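Local coordinates for protein nigritoxine (Vibrio nigripulchritudo, PDB 5M41) that is a bacterial toxin that acts on crustaceans and insects and has a new fold, at residues L331-I336 / T365-V370; G339-K344 / S394-S399; I283-D288 / P437-Q442. One frame throughout, in Å; residues are numbered along the deposited sequence.

Contact 1 of 3, residues L331-I336 / T365-V370; sequences LSLAAI and TGVDIV
Strands 328-336 and 366-370 run antiparallel as neighbours in a six-stranded sheet at the core of nigritoxine, and the side chains of the pair divide sharply by face. Ser332 and Asp368 share one face as a non-hydrogen-bonded pair. Both first torsions set the polar group anti to the carbonyl carbon and beside the backbone N (chi1 -71° and -58°), so the two tips converge, and Ser332 OG donates to Asp368 OD1 over 2.6 Å. It arrives 48° out of the carboxylate plane. Gln442 NE2 gives OD1 a second bond, while OD2 takes Thr440 OG1 and Ala441 N. Four donors therefore hold this buried carboxylate, which would help it to stay ionised.

Leu331, Leu333, Val367 and Ile369 fill the other face, which helix 386-396 covers in part, with Ile389 and Leu392 against Leu333. Ile369, with CD1 at the end of an extended chain, crosses Leu333 obliquely; their CD1 methyls lie 4.0 Å apart. Ile369 CD1 is also 4.4 Å from Leu331 CD2, and Val367 CG2 comes alongside Leu333 CB at 4.3 Å. Just before Val367, Gly366 has no side chain, and its CA approaches Leu333 O to 3.3 Å in a CA-H...O contact. In the hydrogen-bonded pair next to it, Leu333 N reaches Val367 O at 2.8 Å, nearly along the C=O axis.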
loop_
_atom_site.group_PDB
_atom_site.type_symbol
_atom_site.label_atom_id
_atom_site.label_comp_id
_atom_site.label_asym_id
_atom_site.label_seq_id
_atom_site.Cartn_x
_atom_site.Cartn_y
_atom_site.Cartn_z
ATOM N N LEU A 331 -7.688 0.360 5.317
ATOM C CA LEU A 331 -8.263 0.113 4.013
ATOM C C LEU A 331 -7.102 -0.001 3.031
ATOM O O LEU A 331 -6.442 1.002 2.704
ATOM C CB LEU A 331 -9.262 1.207 3.621
ATOM C CG LEU A 331 -9.684 1.380 2.153
ATOM C CD1 LEU A 331 -10.377 0.149 1.595
ATOM C CD2 LEU A 331 -10.595 2.586 2.033
ATOM N N SER A 332 -6.842 -1.224 2.581
ATOM C CA SER A 332 -5.748 -1.492 1.654
ATOM C C SER A 332 -6.233 -1.364 0.233
ATOM O O SER A 332 -7.244 -1.942 -0.121
ATOM C CB SER A 332 -5.197 -2.917 1.837
ATOM O OG SER A 332 -4.487 -3.047 3.057
ATOM N N LEU A 333 -5.503 -0.610 -0.577
ATOM C CA LEU A 333 -5.743 -0.572 -1.999
ATOM C C LEU A 333 -4.471 -1.114 -2.607
ATOM O O LEU A 333 -3.420 -0.450 -2.597
ATOM C CB LEU A 333 -6.050 0.853 -2.439
ATOM C CG LEU A 333 -7.292 1.470 -1.777
ATOM C CD1 LEU A 333 -7.324 2.965 -2.015
ATOM C CD2 LEU A 333 -8.568 0.818 -2.304
ATOM N N ALA A 334 -4.557 -2.353 -3.080
ATOM C CA ALA A 334 -3.389 -3.097 -3.520
ATOM C C ALA A 334 -3.514 -3.390 -4.987
ATOM O O ALA A 334 -4.510 -3.951 -5.421
ATOM C CB ALA A 334 -3.263 -4.398 -2.744
ATOM N N ALA A 335 -2.495 -3.014 -5.751
ATOM C CA ALA A 335 -2.410 -3.393 -7.145
ATOM C C ALA A 335 -2.349 -4.917 -7.256
ATOM O O ALA A 335 -1.869 -5.618 -6.343
ATOM C CB ALA A 335 -1.200 -2.770 -7.792
ATOM N N ILE A 336 -2.867 -5.411 -8.369
ATOM C CA ILE A 336 -2.954 -6.844 -8.652
ATOM C C ILE A 336 -2.456 -7.057 -10.099
ATOM O O ILE A 336 -2.808 -6.282 -10.980
ATOM C CB ILE A 336 -4.425 -7.335 -8.478
ATOM C CG1 ILE A 336 -4.860 -7.336 -6.987
ATOM C CG2 ILE A 336 -4.654 -8.699 -9.115
ATOM C CD1 ILE A 336 -4.028 -8.228 -6.064
ATOM N N THR A 365 3.323 -2.386 -3.435
ATOM C CA THR A 365 2.163 -2.846 -4.187
ATOM C C THR A 365 0.954 -1.918 -4.105
ATOM O O THR A 365 -0.074 -2.193 -4.721
ATOM C CB THR A 365 1.718 -4.229 -3.700
ATOM O OG1 THR A 365 1.554 -4.175 -2.284
ATOM C CG2 THR A 365 2.763 -5.324 -4.061
ATOM N N GLY A 366 1.046 -0.823 -3.355
ATOM C CA GLY A 366 -0.148 -0.005 -3.137
ATOM C C GLY A 366 -0.114 0.889 -1.913
ATOM O O GLY A 366 0.967 1.208 -1.397
ATOM N N VAL A 367 -1.294 1.305 -1.451
ATOM C CA VAL A 367 -1.387 2.145 -0.268
ATOM C C VAL A 367 -2.406 1.601 0.720
ATOM O O VAL A 367 -3.365 0.933 0.337
ATOM C CB VAL A 367 -1.727 3.630 -0.583
ATOM C CG1 VAL A 367 -0.774 4.169 -1.645
ATOM C CG2 VAL A 367 -3.167 3.763 -1.059
ATOM N N ASP A 368 -2.170 1.878 1.999
ATOM C CA ASP A 368 -3.163 1.610 3.027
ATOM C C ASP A 368 -3.604 2.944 3.637
ATOM O O ASP A 368 -2.773 3.784 3.971
ATOM C CB ASP A 368 -2.561 0.759 4.137
ATOM C CG ASP A 368 -1.992 -0.570 3.632
ATOM O OD1 ASP A 368 -2.630 -1.264 2.792
ATOM O OD2 ASP A 368 -0.897 -0.944 4.124
ATOM N N ILE A 369 -4.902 3.108 3.802
ATOM C CA ILE A 369 -5.470 4.281 4.462
ATOM C C ILE A 369 -5.914 3.830 5.852
ATOM O O ILE A 369 -6.779 2.948 5.981
ATOM C CB ILE A 369 -6.645 4.856 3.640
ATOM C CG1 ILE A 369 -6.168 5.200 2.207
ATOM C CG2 ILE A 369 -7.238 6.081 4.357
ATOM C CD1 ILE A 369 -7.271 5.414 1.170
ATOM N N VAL A 370 -5.267 4.369 6.883
ATOM C CA VAL A 370 -5.460 3.887 8.278
ATOM C C VAL A 370 -6.081 4.975 9.174
ATOM O O VAL A 370 -5.589 6.090 9.231
ATOM C CB VAL A 370 -4.126 3.410 8.883
ATOM C CG1 VAL A 370 -4.285 3.022 10.364
ATOM C CG2 VAL A 370 -3.573 2.230 8.079
#

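Contact 2 of 3, residues G339-K344 / S394-S399; sequences GKIVAK and SVASSS
The carbonyl oxygen of Ala396, at the last turn of helix 386-396, is held twice: by one hydrogen bond and one CA-H...O contact. Within its own segment it accepts from Ser399 N at 3.1 Å, a bond made three residues on, just where Ser397 has left the helical conformation. From across the contact, Gly339 CA points a hydrogen at it, with CA 3.4 Å from Ala396 O and an angle of 155° at the hydrogen. A second, more bent contact of this kind joins Gly339 CA to Ser397 O at 3.6 Å. Gly339, with a positive phi of 73° and no side chain, can lie this close against the carbonyls of the helix end. Its N donates in turn to Ser399 O, 3.0 Å away; this donor stands above the carbonyl plane and the bond is bent to 137°.

Next to this polar patch is a small apolar one. Ala396 CB points toward the strand and meets the flank of Ile341, whose CG1 is 3.8 Å from it and CD1 3.9 Å. Ile341 sets off across the line to the helix, but with CG1 beside its backbone N and CD1 carried on in an extended chain, its end comes nearer to Ala396. Ala335 and Ala297 also pack on Ala396. Ser399 OG turns to Gly402 N in the loop that follows. The arrangement is that of a beta-hairpin, strands 328-336 and 340-348, whose turn is seated against the C-terminal end of a helix lying on the sheet.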
loop_
_atom_site.group_PDB
_atom_site.type_symbol
_atom_site.label_atom_id
_atom_site.label_comp_id
_atom_site.label_asym_id
_atom_site.label_seq_id
_atom_site.Cartn_x
_atom_site.Cartn_y
_atom_site.Cartn_z
ATOM N N GLY A 339 -3.182 -5.110 -14.197
ATOM C CA GLY A 339 -3.831 -3.806 -14.149
ATOM C C GLY A 339 -5.088 -3.757 -13.304
ATOM O O GLY A 339 -5.986 -2.969 -13.584
ATOM N N LYS A 340 -5.152 -4.595 -12.274
ATOM C CA LYS A 340 -6.271 -4.571 -11.339
ATOM C C LYS A 340 -5.856 -3.976 -9.991
ATOM O O LYS A 340 -4.651 -3.792 -9.734
ATOM C CB LYS A 340 -6.849 -5.971 -11.149
ATOM C CG LYS A 340 -7.588 -6.504 -12.376
ATOM C CD LYS A 340 -7.823 -8.005 -12.270
ATOM C CE LYS A 340 -8.443 -8.576 -13.551
ATOM N NZ LYS A 340 -9.782 -7.980 -13.845
ATOM N N ILE A 341 -6.853 -3.660 -9.163
ATOM C CA ILE A 341 -6.652 -3.206 -7.782
ATOM C C ILE A 341 -7.667 -3.918 -6.903
ATOM O O ILE A 341 -8.832 -4.008 -7.255
ATOM C CB ILE A 341 -6.856 -1.681 -7.608
ATOM C CG1 ILE A 341 -5.681 -0.926 -8.200
ATOM C CG2 ILE A 341 -6.901 -1.308 -6.122
ATOM C CD1 ILE A 341 -5.787 0.583 -8.052
ATOM N N VAL A 342 -7.215 -4.442 -5.769
ATOM C CA VAL A 342 -8.133 -4.997 -4.788
ATOM C C VAL A 342 -8.268 -4.018 -3.611
ATOM O O VAL A 342 -7.265 -3.465 -3.139
ATOM C CB VAL A 342 -7.716 -6.425 -4.342
ATOM C CG1 VAL A 342 -6.399 -6.419 -3.579
ATOM C CG2 VAL A 342 -8.819 -7.102 -3.534
ATOM N N ALA A 343 -9.505 -3.764 -3.186
ATOM C CA ALA A 343 -9.750 -3.079 -1.918
ATOM C C ALA A 343 -10.076 -4.147 -0.894
ATOM O O ALA A 343 -10.834 -5.085 -1.186
ATOM C CB ALA A 343 -10.906 -2.101 -2.031
ATOM N N LYS A 344 -9.493 -4.007 0.290
ATOM C CA LYS A 344 -9.688 -4.949 1.366
ATOM C C LYS A 344 -9.466 -4.236 2.688
ATOM O O LYS A 344 -8.478 -3.512 2.833
ATOM C CB LYS A 344 -8.680 -6.100 1.225
ATOM C CG LYS A 344 -8.965 -7.305 2.103
ATOM C CD LYS A 344 -8.333 -8.589 1.541
ATOM C CE LYS A 344 -8.784 -9.831 2.331
ATOM N NZ LYS A 344 -8.810 -11.058 1.449
ATOM N N SER A 394 -3.465 5.551 -11.393
ATOM C CA SER A 394 -2.694 5.878 -12.598
ATOM C C SER A 394 -1.446 5.012 -12.771
ATOM O O SER A 394 -1.038 4.743 -13.902
ATOM C CB SER A 394 -2.309 7.357 -12.651
ATOM O OG SER A 394 -1.292 7.661 -11.707
ATOM N N VAL A 395 -0.827 4.581 -11.673
ATOM C CA VAL A 395 0.354 3.711 -11.811
ATOM C C VAL A 395 0.019 2.212 -11.750
ATOM O O VAL A 395 0.786 1.391 -12.255
ATOM C CB VAL A 395 1.521 4.084 -10.854
ATOM C CG1 VAL A 395 2.048 5.492 -11.154
ATOM C CG2 VAL A 395 1.095 3.952 -9.399
ATOM N N ALA A 396 -1.119 1.844 -11.159
ATOM C CA ALA A 396 -1.568 0.436 -11.206
ATOM C C ALA A 396 -2.230 0.111 -12.545
ATOM O O ALA A 396 -2.289 -1.047 -12.961
ATOM C CB ALA A 396 -2.524 0.127 -10.075
ATOM N N SER A 397 -2.705 1.166 -13.197
ATOM C CA SER A 397 -3.467 1.146 -14.437
ATOM C C SER A 397 -3.220 -0.017 -15.398
ATOM O O SER A 397 -4.164 -0.666 -15.874
ATOM C CB SER A 397 -3.216 2.455 -15.181
ATOM O OG SER A 397 -3.712 2.331 -16.476
ATOM N N SER A 398 -1.961 -0.259 -15.715
ATOM C CA SER A 398 -1.649 -1.279 -16.690
ATOM C C SER A 398 -0.349 -1.973 -16.284
ATOM O O SER A 398 0.531 -2.212 -17.116
ATOM C CB SER A 398 -1.515 -0.624 -18.060
ATOM O OG SER A 398 -0.464 0.331 -18.007
ATOM N N SER A 399 -0.245 -2.270 -14.989
ATOM C CA SER A 399 0.895 -2.982 -14.415
ATOM C C SER A 399 0.774 -4.501 -14.608
ATOM O O SER A 399 -0.167 -5.123 -14.114
ATOM C CB SER A 399 0.991 -2.690 -12.926
ATOM O OG SER A 399 2.049 -3.423 -12.344
#

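Contact 3 of 3, residues I283-D288 / P437-Q442; sequences IGAWID and PIPTAQ
Trp286 leaves strand 286-288 toward the loop 437-442, with CG beside the backbone N and anti to the carbonyl carbon (chi1 -60°). Its CB is already 4.0 Å from Ala441 CB. Ala441 CB then follows the five-membered ring past CG and comes closest at Trp286 CD1, 3.5 Å away, from an oblique direction. At NE1 the contact turns polar: the indole N-H of Trp286 donates from NE1 to Pro439 O at 3.0 Å. The acceptor lies at the ring edge, 2° from the ring plane, and the N-H meets it nearly along the C=O axis; the bond helps to set the rotation of the indole. Past NE1, CE2 and CZ2 run by Ile438 CG2, which sits 3.7 Å from Trp286 CZ2.

The strand bearing Trp286 belongs to the antiparallel six-stranded sheet; Ser346 and Val348 of the adjacent strand 340-348, and Ser330 of strand 328-336, also touch the indole. The loop facing it bends in an ST turn, in which Thr440 OG1 accepts from Gln442 N at 3.0 Å; the hydroxyl is also bonded to Asp368 OD2. Ahead of the tryptophan, Ala285 CB meets Ile438 CG2 at 3.7 Å, so this one methyl is shared between the alanine and the indole. The ring of Pro439 reaches back to Ile283, at the end of helix 277-283, where Pro439 CG meets Ile283 CG2 at 4.1 Å and the two side chains cross at about a right angle.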
loop_
_atom_site.group_PDB
_atom_site.type_symbol
_atom_site.label_atom_id
_atom_site.label_comp_id
_atom_site.label_asym_id
_atom_site.label_seq_id
_atom_site.Cartn_x
_atom_site.Cartn_y
_atom_site.Cartn_z
ATOM N N ILE A 283 5.189 -8.902 13.521
ATOM C CA ILE A 283 4.407 -7.865 14.185
ATOM C C ILE A 283 2.926 -8.265 14.155
ATOM O O ILE A 283 2.222 -8.111 15.160
ATOM C CB ILE A 283 4.635 -6.449 13.567
ATOM C CG1 ILE A 283 6.113 -6.011 13.642
ATOM C CG2 ILE A 283 3.740 -5.410 14.226
ATOM C CD1 ILE A 283 6.733 -6.021 15.031
ATOM N N GLY A 284 2.467 -8.794 13.017
ATOM C CA GLY A 284 1.065 -9.203 12.850
ATOM C C GLY A 284 0.100 -8.077 13.198
ATOM O O GLY A 284 -0.775 -8.216 14.075
ATOM N N ALA A 285 0.262 -6.949 12.517
ATOM C CA ALA A 285 -0.508 -5.741 12.864
ATOM C C ALA A 285 -1.999 -5.831 12.492
ATOM O O ALA A 285 -2.861 -5.281 13.205
ATOM C CB ALA A 285 0.145 -4.494 12.252
ATOM N N TRP A 286 -2.294 -6.557 11.409
ATOM C CA TRP A 286 -3.611 -6.521 10.765
ATOM C C TRP A 286 -4.319 -7.853 10.692
ATOM O O TRP A 286 -3.695 -8.876 10.432
ATOM C CB TRP A 286 -3.465 -5.916 9.372
ATOM C CG TRP A 286 -2.911 -4.503 9.444
ATOM C CD1 TRP A 286 -1.651 -4.058 9.070
ATOM C CD2 TRP A 286 -3.583 -3.313 10.004
ATOM N NE1 TRP A 286 -1.517 -2.713 9.293
ATOM C CE2 TRP A 286 -2.639 -2.206 9.858
ATOM C CE3 TRP A 286 -4.842 -3.062 10.544
ATOM C CZ2 TRP A 286 -2.953 -0.916 10.271
ATOM C CZ3 TRP A 286 -5.153 -1.761 10.951
ATOM C CH2 TRP A 286 -4.231 -0.710 10.817
ATOM N N ILE A 287 -5.633 -7.832 10.929
ATOM C CA ILE A 287 -6.477 -9.017 10.852
ATOM C C ILE A 287 -7.377 -8.856 9.635
ATOM O O ILE A 287 -8.140 -7.898 9.550
ATOM C CB ILE A 287 -7.413 -9.151 12.086
ATOM C CG1 ILE A 287 -6.614 -9.274 13.378
ATOM C CG2 ILE A 287 -8.396 -10.328 11.923
ATOM C CD1 ILE A 287 -7.401 -8.833 14.604
ATOM N N ASP A 288 -7.309 -9.810 8.716
ATOM C CA ASP A 288 -8.190 -9.836 7.551
ATOM C C ASP A 288 -9.662 -9.746 7.921
ATOM O O ASP A 288 -10.092 -10.307 8.931
ATOM C CB ASP A 288 -7.959 -11.121 6.752
ATOM C CG ASP A 288 -7.040 -10.907 5.558
ATOM O OD1 ASP A 288 -7.318 -11.533 4.521
ATOM O OD2 ASP A 288 -6.059 -10.118 5.642
ATOM N N PRO A 437 6.142 3.271 13.230
ATOM C CA PRO A 437 5.117 3.193 12.205
ATOM C C PRO A 437 4.463 1.797 12.110
ATOM O O PRO A 437 5.123 0.779 12.317
ATOM C CB PRO A 437 5.871 3.543 10.913
ATOM C CG PRO A 437 7.315 3.336 11.244
ATOM C CD PRO A 437 7.431 3.737 12.683
ATOM N N ILE A 438 3.172 1.757 11.818
ATOM C CA ILE A 438 2.501 0.482 11.584
ATOM C C ILE A 438 2.930 -0.091 10.225
ATOM O O ILE A 438 2.907 0.611 9.221
ATOM C CB ILE A 438 0.954 0.564 11.684
ATOM C CG1 ILE A 438 0.540 1.453 12.882
ATOM C CG2 ILE A 438 0.382 -0.862 11.827
ATOM C CD1 ILE A 438 -0.954 1.456 13.194
ATOM N N PRO A 439 3.350 -1.373 10.204
ATOM C CA PRO A 439 3.667 -2.039 8.941
ATOM C C PRO A 439 2.455 -2.094 8.010
ATOM O O PRO A 439 1.305 -2.024 8.459
ATOM C CB PRO A 439 4.056 -3.471 9.372
ATOM C CG PRO A 439 4.462 -3.339 10.799
ATOM C CD PRO A 439 3.616 -2.226 11.370
ATOM N N THR A 440 2.720 -2.215 6.721
ATOM C CA THR A 440 1.653 -2.363 5.754
ATOM C C THR A 440 0.920 -3.693 5.951
ATOM O O THR A 440 1.485 -4.668 6.432
ATOM C CB THR A 440 2.159 -2.251 4.307
ATOM O OG1 THR A 440 1.036 -2.356 3.417
ATOM C CG2 THR A 440 3.206 -3.348 3.991
ATOM N N ALA A 441 -0.367 -3.694 5.642
ATOM C CA ALA A 441 -1.120 -4.927 5.630
ATOM C C ALA A 441 -0.817 -5.730 4.368
ATOM O O ALA A 441 -1.106 -6.921 4.339
ATOM C CB ALA A 441 -2.599 -4.638 5.716
ATOM N N GLN A 442 -0.240 -5.092 3.340
ATOM C CA GLN A 442 0.004 -5.760 2.032
ATOM C C GLN A 442 1.230 -6.680 2.089
ATOM O O GLN A 442 2.267 -6.412 1.492
ATOM C CB GLN A 442 0.106 -4.720 0.918
ATOM C CG GLN A 442 -1.195 -3.921 0.828
ATOM C CD GLN A 442 -1.228 -2.872 -0.263
ATOM O OE1 GLN A 442 -0.591 -3.014 -1.322
ATOM N NE2 GLN A 442 -1.998 -1.823 -0.028
#

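Overall arrangement
All three contacts reach one antiparallel sheet in the middle of the chain; contact 1 lies within it, while contacts 2 and 3 join it to a helix end and a loop. Contacts 1 and 2 have centres about 9 Å apart and share the hairpin of strands 328-336 and 340-348; their segments alternate along the sequence. The segments of contact 3 enclose both others in the sequence; its centre is about 12 Å from that of contact 1 and about 20 Å from that of contact 2. The chain from 283 to 442 thus returns to the same sheet, consistent with a compact central unit, completed by helix 444-457, in the elongated toxin.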